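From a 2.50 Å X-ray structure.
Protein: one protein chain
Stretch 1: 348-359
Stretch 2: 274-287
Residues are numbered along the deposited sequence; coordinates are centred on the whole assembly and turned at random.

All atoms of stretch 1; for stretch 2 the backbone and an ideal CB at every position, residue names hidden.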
ATOM      1  N   HIS A 348      26.208 -21.904 -43.205  1.00 28.59           N
ATOM      2  CA  HIS A 348      25.745 -20.561 -43.549  1.00 29.53           C
ATOM      3  C   HIS A 348      26.039 -19.559 -42.394  1.00 30.08           C
ATOM      4  O   HIS A 348      25.443 -18.472 -42.340  1.00 30.86           O
ATOM      5  CB  HIS A 348      24.233 -20.622 -43.828  1.00 29.70           C
ATOM      6  CG  HIS A 348      23.459 -21.163 -42.664  1.00 30.82           C
ATOM      7  ND1 HIS A 348      23.425 -22.511 -42.352  1.00 30.84           N
ATOM      8  CD2 HIS A 348      22.794 -20.532 -41.667  1.00 31.37           C
ATOM      9  CE1 HIS A 348      22.741 -22.688 -41.239  1.00 30.34           C
ATOM     10  NE2 HIS A 348      22.335 -21.507 -40.810  1.00 31.13           N
ATOM     11  N   ILE A 349      26.941 -19.914 -41.477  1.00 28.98           N
ATOM     12  CA  ILE A 349      27.324 -19.026 -40.409  1.00 28.93           C
ATOM     13  C   ILE A 349      28.840 -18.937 -40.398  1.00 28.79           C
ATOM     14  O   ILE A 349      29.519 -19.954 -40.278  1.00 28.72           O
ATOM     15  CB  ILE A 349      26.745 -19.523 -39.049  1.00 29.22           C
ATOM     16  CG1 ILE A 349      25.200 -19.398 -39.083  1.00 28.98           C
ATOM     17  CG2 ILE A 349      27.338 -18.733 -37.864  1.00 29.01           C
ATOM     18  CD1 ILE A 349      24.499 -19.796 -37.809  1.00 29.05           C
ATOM     19  N   ALA A 350      29.350 -17.714 -40.508  1.00 28.57           N
ATOM     20  CA  ALA A 350      30.795 -17.460 -40.577  1.00 29.14           C
ATOM     21  C   ALA A 350      31.397 -17.203 -39.213  1.00 30.15           C
ATOM     22  O   ALA A 350      32.354 -17.863 -38.833  1.00 31.32           O
ATOM     23  CB  ALA A 350      31.073 -16.272 -41.490  1.00 29.19           C
ATOM     24  N   ASN A 351      30.854 -16.210 -38.504  1.00 30.03           N
ATOM     25  CA  ASN A 351      31.251 -15.909 -37.129  1.00 29.71           C
ATOM     26  C   ASN A 351      30.113 -15.898 -36.158  1.00 29.19           C
ATOM     27  O   ASN A 351      29.099 -15.257 -36.421  1.00 28.37           O
ATOM     28  CB  ASN A 351      31.854 -14.533 -37.060  1.00 30.65           C
ATOM     29  CG  ASN A 351      33.146 -14.461 -37.791  1.00 30.95           C
ATOM     30  OD1 ASN A 351      34.154 -14.999 -37.321  1.00 31.15           O
ATOM     31  ND2 ASN A 351      33.135 -13.820 -38.958  1.00 30.50           N
ATOM     32  N   ILE A 352      30.290 -16.581 -35.024  1.00 28.97           N
ATOM     33  CA  ILE A 352      29.323 -16.475 -33.936  1.00 28.73           C
ATOM     34  C   ILE A 352      29.995 -15.991 -32.670  1.00 28.43           C
ATOM     35  O   ILE A 352      31.110 -16.385 -32.342  1.00 28.37           O
ATOM     36  CB  ILE A 352      28.534 -17.773 -33.707  1.00 28.50           C
ATOM     37  CG1 ILE A 352      27.378 -17.521 -32.724  1.00 28.33           C
ATOM     38  CG2 ILE A 352      29.438 -18.896 -33.235  1.00 28.78           C
ATOM     39  CD1 ILE A 352      26.277 -18.563 -32.798  1.00 28.41           C
ATOM     40  N   SER A 353      29.278 -15.132 -31.963  1.00 28.61           N
ATOM     41  CA  SER A 353      29.801 -14.387 -30.821  1.00 28.21           C
ATOM     42  C   SER A 353      28.752 -14.489 -29.740  1.00 27.56           C
ATOM     43  O   SER A 353      27.561 -14.452 -30.025  1.00 27.44           O
ATOM     44  CB  SER A 353      29.974 -12.959 -31.294  1.00 28.83           C
ATOM     45  OG  SER A 353      30.074 -12.032 -30.257  1.00 30.85           O
ATOM     46  N   VAL A 354      29.154 -14.674 -28.503  1.00 27.61           N
ATOM     47  CA  VAL A 354      28.174 -14.552 -27.405  1.00 27.76           C
ATOM     48  C   VAL A 354      28.763 -13.672 -26.336  1.00 26.77           C
ATOM     49  O   VAL A 354      29.893 -13.899 -25.923  1.00 26.73           O
ATOM     50  CB  VAL A 354      27.684 -15.905 -26.818  1.00 28.28           C
ATOM     51  CG1 VAL A 354      28.834 -16.797 -26.341  1.00 28.27           C
ATOM     52  CG2 VAL A 354      26.676 -15.656 -25.695  1.00 28.83           C
ATOM     53  N   THR A 355      27.992 -12.666 -25.919  1.00 25.84           N
ATOM     54  CA  THR A 355      28.436 -11.703 -24.923  1.00 25.33           C
ATOM     55  C   THR A 355      27.581 -11.814 -23.651  1.00 25.14           C
ATOM     56  O   THR A 355      26.369 -11.626 -23.663  1.00 24.41           O
ATOM     57  CB  THR A 355      28.423 -10.276 -25.495  1.00 25.04           C
ATOM     58  OG1 THR A 355      29.384 -10.188 -26.553  1.00 24.92           O
ATOM     59  CG2 THR A 355      28.796  -9.253 -24.427  1.00 24.92           C
ATOM     60  N   LEU A 356      28.237 -12.119 -22.552  1.00 25.52           N
ATOM     61  CA  LEU A 356      27.569 -12.199 -21.272  1.00 26.07           C
ATOM     62  C   LEU A 356      27.737 -10.924 -20.503  1.00 25.59           C
ATOM     63  O   LEU A 356      28.866 -10.539 -20.173  1.00 24.71           O
ATOM     64  CB  LEU A 356      28.135 -13.349 -20.470  1.00 26.63           C
ATOM     65  CG  LEU A 356      28.091 -14.627 -21.283  1.00 27.54           C
ATOM     66  CD1 LEU A 356      28.783 -15.739 -20.512  1.00 28.38           C
ATOM     67  CD2 LEU A 356      26.643 -14.983 -21.594  1.00 28.14           C
ATOM     68  N   CYS A 357      26.614 -10.280 -20.200  1.00 25.75           N
ATOM     69  CA  CYS A 357      26.663  -9.047 -19.423  1.00 26.78           C
ATOM     70  C   CYS A 357      26.514  -9.344 -17.952  1.00 26.67           C
ATOM     71  O   CYS A 357      25.402  -9.350 -17.456  1.00 26.67           O
ATOM     72  CB  CYS A 357      25.567  -8.109 -19.870  1.00 27.43           C
ATOM     73  SG  CYS A 357      25.593  -7.803 -21.641  1.00 29.40           S
ATOM     74  N   LEU A 358      27.631  -9.559 -17.258  1.00 27.32           N
ATOM     75  CA  LEU A 358      27.618 -10.086 -15.887  1.00 28.50           C
ATOM     76  C   LEU A 358      27.718  -9.024 -14.833  1.00 28.87           C
ATOM     77  O   LEU A 358      28.569  -8.156 -14.958  1.00 28.07           O
ATOM     78  CB  LEU A 358      28.782 -11.041 -15.663  1.00 29.25           C
ATOM     79  CG  LEU A 358      28.839 -12.186 -16.655  1.00 29.98           C
ATOM     80  CD1 LEU A 358      29.953 -13.127 -16.266  1.00 30.44           C
ATOM     81  CD2 LEU A 358      27.515 -12.932 -16.701  1.00 30.78           C
ATOM     82  N   ALA A 359      26.887  -9.156 -13.785  1.00 29.60           N
ATOM     83  CA  ALA A 359      26.828  -8.218 -12.661  1.00 30.86           C
ATOM     84  C   ALA A 359      25.774  -8.643 -11.671  1.00 31.87           C
ATOM     85  O   ALA A 359      24.788  -9.250 -12.072  1.00 30.98           O
ATOM     86  CB  ALA A 359      26.471  -6.828 -13.152  1.00 31.73           C
ATOM     87  N   UNK A 274      31.666  -6.732 -11.843  1.00 33.69           N
ATOM     88  CA  UNK A 274      31.080  -6.883 -13.156  1.00 34.01           C
ATOM     89  C   UNK A 274      32.059  -7.464 -14.197  1.00 33.80           C
ATOM     90  O   UNK A 274      33.269  -7.313 -14.072  1.00 35.18           O
ATOM     91  CB  UNK A 274      30.561  -5.525 -13.632  1.00 34.01           C
ATOM     92  N   UNK A 275      31.510  -8.153 -15.202  1.00 32.33           N
ATOM     93  CA  UNK A 275      32.288  -8.640 -16.341  1.00 31.87           C
ATOM     94  C   UNK A 275      31.483  -8.504 -17.610  1.00 30.91           C
ATOM     95  O   UNK A 275      30.300  -8.847 -17.642  1.00 29.32           O
ATOM     96  CB  UNK A 275      32.713 -10.095 -16.136  1.00 31.87           C
ATOM     97  N   UNK A 276      32.149  -8.066 -18.670  1.00 30.26           N
ATOM     98  CA  UNK A 276      31.699  -8.408 -20.004  1.00 30.49           C
ATOM     99  C   UNK A 276      32.542  -9.576 -20.469  1.00 29.84           C
ATOM    100  O   UNK A 276      33.762  -9.503 -20.519  1.00 29.70           O
ATOM    101  CB  UNK A 276      31.801  -7.220 -20.963  1.00 30.49           C
ATOM    102  N   UNK A 277      31.878 -10.676 -20.765  1.00 29.55           N
ATOM    103  CA  UNK A 277      32.563 -11.861 -21.196  1.00 29.88           C
ATOM    104  C   UNK A 277      31.982 -12.199 -22.555  1.00 30.74           C
ATOM    105  O   UNK A 277      30.753 -12.317 -22.687  1.00 29.23           O
ATOM    106  CB  UNK A 277      32.417 -13.010 -20.196  1.00 29.88           C
ATOM    107  N   UNK A 278      32.864 -12.341 -23.549  1.00 31.14           N
ATOM    108  CA  UNK A 278      32.455 -12.675 -24.889  1.00 32.13           C
ATOM    109  C   UNK A 278      33.266 -13.848 -25.407  1.00 34.82           C
ATOM    110  O   UNK A 278      34.498 -13.837 -25.349  1.00 35.71           O
ATOM    111  CB  UNK A 278      32.600 -11.465 -25.814  1.00 32.13           C
ATOM    112  N   UNK A 279      32.549 -14.850 -25.918  1.00 36.50           N
ATOM    113  CA  UNK A 279      33.128 -16.008 -26.581  1.00 37.22           C
ATOM    114  C   UNK A 279      32.760 -15.888 -28.032  1.00 37.24           C
ATOM    115  O   UNK A 279      31.637 -15.486 -28.349  1.00 37.19           O
ATOM    116  CB  UNK A 279      32.643 -17.329 -25.980  1.00 37.22           C
ATOM    117  N   UNK A 280      33.692 -16.243 -28.912  1.00 38.34           N
ATOM    118  CA  UNK A 280      33.436 -16.192 -30.356  1.00 39.92           C
ATOM    119  C   UNK A 280      34.222 -17.251 -31.142  1.00 36.47           C
ATOM    120  O   UNK A 280      35.394 -17.513 -30.851  1.00 34.56           O
ATOM    121  CB  UNK A 280      33.783 -14.801 -30.890  1.00 39.92           C
ATOM    122  N   UNK A 281      33.554 -17.826 -32.142  1.00 34.50           N
ATOM    123  CA  UNK A 281      34.122 -18.831 -33.044  1.00 33.76           C
ATOM    124  C   UNK A 281      33.989 -18.343 -34.469  1.00 34.16           C
ATOM    125  O   UNK A 281      32.893 -17.899 -34.857  1.00 32.73           O
ATOM    126  CB  UNK A 281      33.436 -20.187 -32.872  1.00 33.76           C
ATOM    127  N   UNK A 282      35.110 -18.387 -35.208  1.00 35.31           N
ATOM    128  CA  UNK A 282      35.093 -18.390 -36.670  1.00 37.38           C
ATOM    129  C   UNK A 282      34.955 -19.829 -37.134  1.00 36.22           C
ATOM    130  O   UNK A 282      35.758 -20.704 -36.768  1.00 36.54           O
ATOM    131  CB  UNK A 282      36.352 -17.742 -37.249  1.00 37.38           C
ATOM    132  N   UNK A 283      33.938 -20.053 -37.960  1.00 34.96           N
ATOM    133  CA  UNK A 283      33.649 -21.364 -38.505  1.00 34.20           C
ATOM    134  C   UNK A 283      34.623 -21.636 -39.659  1.00 34.90           C
ATOM    135  O   UNK A 283      34.619 -20.898 -40.662  1.00 34.49           O
ATOM    136  CB  UNK A 283      32.194 -21.456 -38.970  1.00 34.20           C
ATOM    137  N   UNK A 284      35.458 -22.687 -39.526  1.00 34.83           N
ATOM    138  CA  UNK A 284      36.373 -22.959 -40.628  1.00 34.75           C
ATOM    139  C   UNK A 284      35.675 -23.453 -41.878  1.00 35.17           C
ATOM    140  O   UNK A 284      36.212 -23.235 -42.954  1.00 37.85           O
ATOM    141  CB  UNK A 284      37.417 -23.989 -40.192  1.00 34.75           C
ATOM    142  N   UNK A 285      34.508 -24.098 -41.753  1.00 34.71           N
ATOM    143  CA  UNK A 285      33.760 -24.611 -42.920  1.00 34.29           C
ATOM    144  C   UNK A 285      32.629 -23.694 -43.386  1.00 33.69           C
ATOM    145  O   UNK A 285      31.627 -24.145 -43.938  1.00 33.89           O
ATOM    146  CB  UNK A 285      33.175 -25.985 -42.588  1.00 34.29           C
ATOM    147  N   UNK A 286      32.794 -22.405 -43.176  1.00 33.35           N
ATOM    148  CA  UNK A 286      31.799 -21.453 -43.597  1.00 34.11           C
ATOM    149  C   UNK A 286      31.739 -21.372 -45.120  1.00 35.08           C
ATOM    150  O   UNK A 286      32.786 -21.239 -45.758  1.00 35.17           O
ATOM    151  CB  UNK A 286      32.093 -20.078 -42.995  1.00 34.11           C
ATOM    152  N   UNK A 287      30.516 -21.410 -45.667  1.00 35.24           N
ATOM    153  CA  UNK A 287      30.248 -21.293 -47.089  1.00 35.80           C
ATOM    154  C   UNK A 287      30.340 -19.852 -47.524  1.00 39.43           C
ATOM    155  O   UNK A 287      30.470 -18.957 -46.681  1.00 42.02           O
ATOM    156  CB  UNK A 287      28.871 -21.866 -47.433  1.00 35.80           C
TER

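The two strands run antiparallel, 165° between their directions; because 275 to 282 is an extended strand, its side chains alternate between the two faces of the sheet.

Position 274 sets its CB sideways, 3.6 Å from Leu358 O and 4.3 Å from Ala359 CB; a small residue fits easily. It is Ala274, its CB touching Ala359 CB at 4.3 Å.

At 275 the backbone pairs with Leu358, and the CB lies 4.1 Å from Leu358 CB. Many strand residues would serve. His275 turns its ring end away, while its N donates to Leu358 O at 3.0 Å.

Position 276 looks onto the face bearing Thr355 and Cys357, which offers a methyl and a sulfur: an apolar chain with reach suits it. Leu276 brings CD2 to 3.8 Å from Cys357 SG and 3.9 Å from Thr355 CG2.

On the other face, the ideal CB of 277 lies 4.3 Å from Leu356 CB and 4.6 Å from Leu358 CD1. Valine, isoleucine or leucine would all suit. Val277 sets CG2 3.7 Å from Leu358 CD1, and its O accepts from Leu356 N at a short 2.5 Å.

The CB of 278 sits 3.5 Å from Thr355 OG1, so a short polar group, serine or threonine, is favoured. Thr278 answers with OG1 hydrogen-bonded to Thr355 OG1 at 2.6 Å, and its CG2 packs 3.7 Å from Ser353 OG.

Position 279 faces Val354 CG1, 3.9 Å from its CB, and invites an aliphatic chain. Leu279 packs CB against that CG1 at 3.8 Å.

Position 280 opposes Ser353 across a close pair, CA to CA 4.1 Å; farther along that face, the Asn351 amide oxygen could attract a long donor. Arg280 extends NH2 to 2.8 Å from Asn351 OD1, though the angle is too poor for a hydrogen bond.

At 281 the CB is 4.2 Å from Ile352 CG2; a branched or aromatic residue would fit. Tyr281 packs CB there at 4.1 Å and leads its ring end away.

For 282, Asn351 OD1 lies 3.5 Å from the CB, compatible with polar or long chains. Arg282 places one guanidinium face toward that OD1.

Position 283 points toward stretch 1, its CB 3.3 Å from Ile349 O, an acceptor awaiting a short donor such as asparagine. Asn283 ND2 donates to Ile349 O at 3.2 Å.

A type I turn follows from 283. Positions 284 and 285 point away, and phi of -69° at 284 permits proline; they are Pro284 and Asn285.

Position 286 points its CB at Ala350 CA, 3.8 Å away; small suits. Ala286 fits. At 287 the CB, sideways, leaves choice open: Ala287.

Stretch 2 274-287: AHLVTLRYRNPNAA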
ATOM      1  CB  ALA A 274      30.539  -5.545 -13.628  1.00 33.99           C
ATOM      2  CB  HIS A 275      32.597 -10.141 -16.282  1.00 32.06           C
ATOM      3  CG  HIS A 275      33.337 -10.602 -15.070  1.00 32.37           C
ATOM      4  ND1 HIS A 275      32.787 -10.583 -13.807  1.00 32.05           N
ATOM      5  CD2 HIS A 275      34.544 -11.208 -14.946  1.00 32.93           C
ATOM      6  CE1 HIS A 275      33.651 -11.102 -12.951  1.00 32.86           C
ATOM      7  NE2 HIS A 275      34.722 -11.497 -13.617  1.00 32.30           N
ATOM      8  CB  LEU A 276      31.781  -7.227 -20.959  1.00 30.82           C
ATOM      9  CG  LEU A 276      30.581  -6.285 -20.854  1.00 31.32           C
ATOM     10  CD1 LEU A 276      30.873  -5.036 -21.636  1.00 32.06           C
ATOM     11  CD2 LEU A 276      29.309  -6.906 -21.403  1.00 32.21           C
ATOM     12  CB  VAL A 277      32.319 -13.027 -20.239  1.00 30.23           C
ATOM     13  CG1 VAL A 277      33.147 -14.239 -20.661  1.00 30.79           C
ATOM     14  CG2 VAL A 277      32.630 -12.623 -18.808  1.00 30.06           C
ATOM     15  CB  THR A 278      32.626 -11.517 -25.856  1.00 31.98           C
ATOM     16  OG1 THR A 278      31.718 -10.468 -25.511  1.00 31.64           O
ATOM     17  CG2 THR A 278      32.336 -11.994 -27.299  1.00 32.40           C
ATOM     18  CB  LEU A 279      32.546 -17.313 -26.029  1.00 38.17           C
ATOM     19  CG  LEU A 279      33.175 -17.805 -24.728  1.00 39.29           C
ATOM     20  CD1 LEU A 279      32.884 -16.858 -23.580  1.00 39.28           C
ATOM     21  CD2 LEU A 279      32.714 -19.214 -24.382  1.00 39.16           C
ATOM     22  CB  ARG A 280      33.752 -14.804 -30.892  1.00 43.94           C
ATOM     23  CG  ARG A 280      35.200 -14.382 -30.640  1.00 49.13           C
ATOM     24  CD  ARG A 280      35.639 -13.219 -31.519  1.00 56.34           C
ATOM     25  NE  ARG A 280      35.229 -13.396 -32.937  1.00 63.19           N
ATOM     26  CZ  ARG A 280      36.002 -13.754 -33.966  1.00 62.72           C
ATOM     27  NH1 ARG A 280      37.299 -14.005 -33.814  1.00 67.01           N
ATOM     28  NH2 ARG A 280      35.454 -13.857 -35.172  1.00 63.60           N
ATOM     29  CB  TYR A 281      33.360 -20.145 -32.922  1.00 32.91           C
ATOM     30  CG  TYR A 281      34.001 -21.373 -33.552  1.00 32.36           C
ATOM     31  CD1 TYR A 281      35.291 -21.774 -33.222  1.00 32.68           C
ATOM     32  CD2 TYR A 281      33.273 -22.186 -34.417  1.00 32.61           C
ATOM     33  CE1 TYR A 281      35.853 -22.945 -33.770  1.00 33.48           C
ATOM     34  CE2 TYR A 281      33.809 -23.353 -34.982  1.00 33.03           C
ATOM     35  CZ  TYR A 281      35.109 -23.738 -34.666  1.00 33.33           C
ATOM     36  OH  TYR A 281      35.642 -24.900 -35.225  1.00 31.49           O
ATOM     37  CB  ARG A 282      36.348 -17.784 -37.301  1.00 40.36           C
ATOM     38  CG  ARG A 282      36.305 -17.718 -38.866  1.00 44.78           C
ATOM     39  CD  ARG A 282      37.469 -16.928 -39.487  1.00 47.46           C
ATOM     40  NE  ARG A 282      37.801 -15.837 -38.554  1.00 52.43           N
ATOM     41  CZ  ARG A 282      37.560 -14.525 -38.701  1.00 53.09           C
ATOM     42  NH1 ARG A 282      37.889 -13.710 -37.688  1.00 51.64           N
ATOM     43  NH2 ARG A 282      37.037 -14.008 -39.825  1.00 51.55           N
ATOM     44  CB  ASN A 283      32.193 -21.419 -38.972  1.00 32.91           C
ATOM     45  CG  ASN A 283      31.780 -22.793 -39.432  1.00 32.28           C
ATOM     46  OD1 ASN A 283      32.581 -23.736 -39.423  1.00 31.70           O
ATOM     47  ND2 ASN A 283      30.521 -22.920 -39.842  1.00 31.70           N
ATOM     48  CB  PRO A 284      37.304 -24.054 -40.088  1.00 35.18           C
ATOM     49  CG  PRO A 284      36.967 -24.236 -38.640  1.00 35.29           C
ATOM     50  CD  PRO A 284      35.586 -23.680 -38.442  1.00 35.11           C
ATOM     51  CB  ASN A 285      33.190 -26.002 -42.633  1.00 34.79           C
ATOM     52  CG  ASN A 285      34.195 -26.918 -41.980  1.00 35.57           C
ATOM     53  OD1 ASN A 285      33.980 -27.367 -40.858  1.00 36.35           O
ATOM     54  ND2 ASN A 285      35.313 -27.180 -42.662  1.00 35.47           N
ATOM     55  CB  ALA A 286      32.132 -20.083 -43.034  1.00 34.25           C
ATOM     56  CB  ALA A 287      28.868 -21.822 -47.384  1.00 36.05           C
TER
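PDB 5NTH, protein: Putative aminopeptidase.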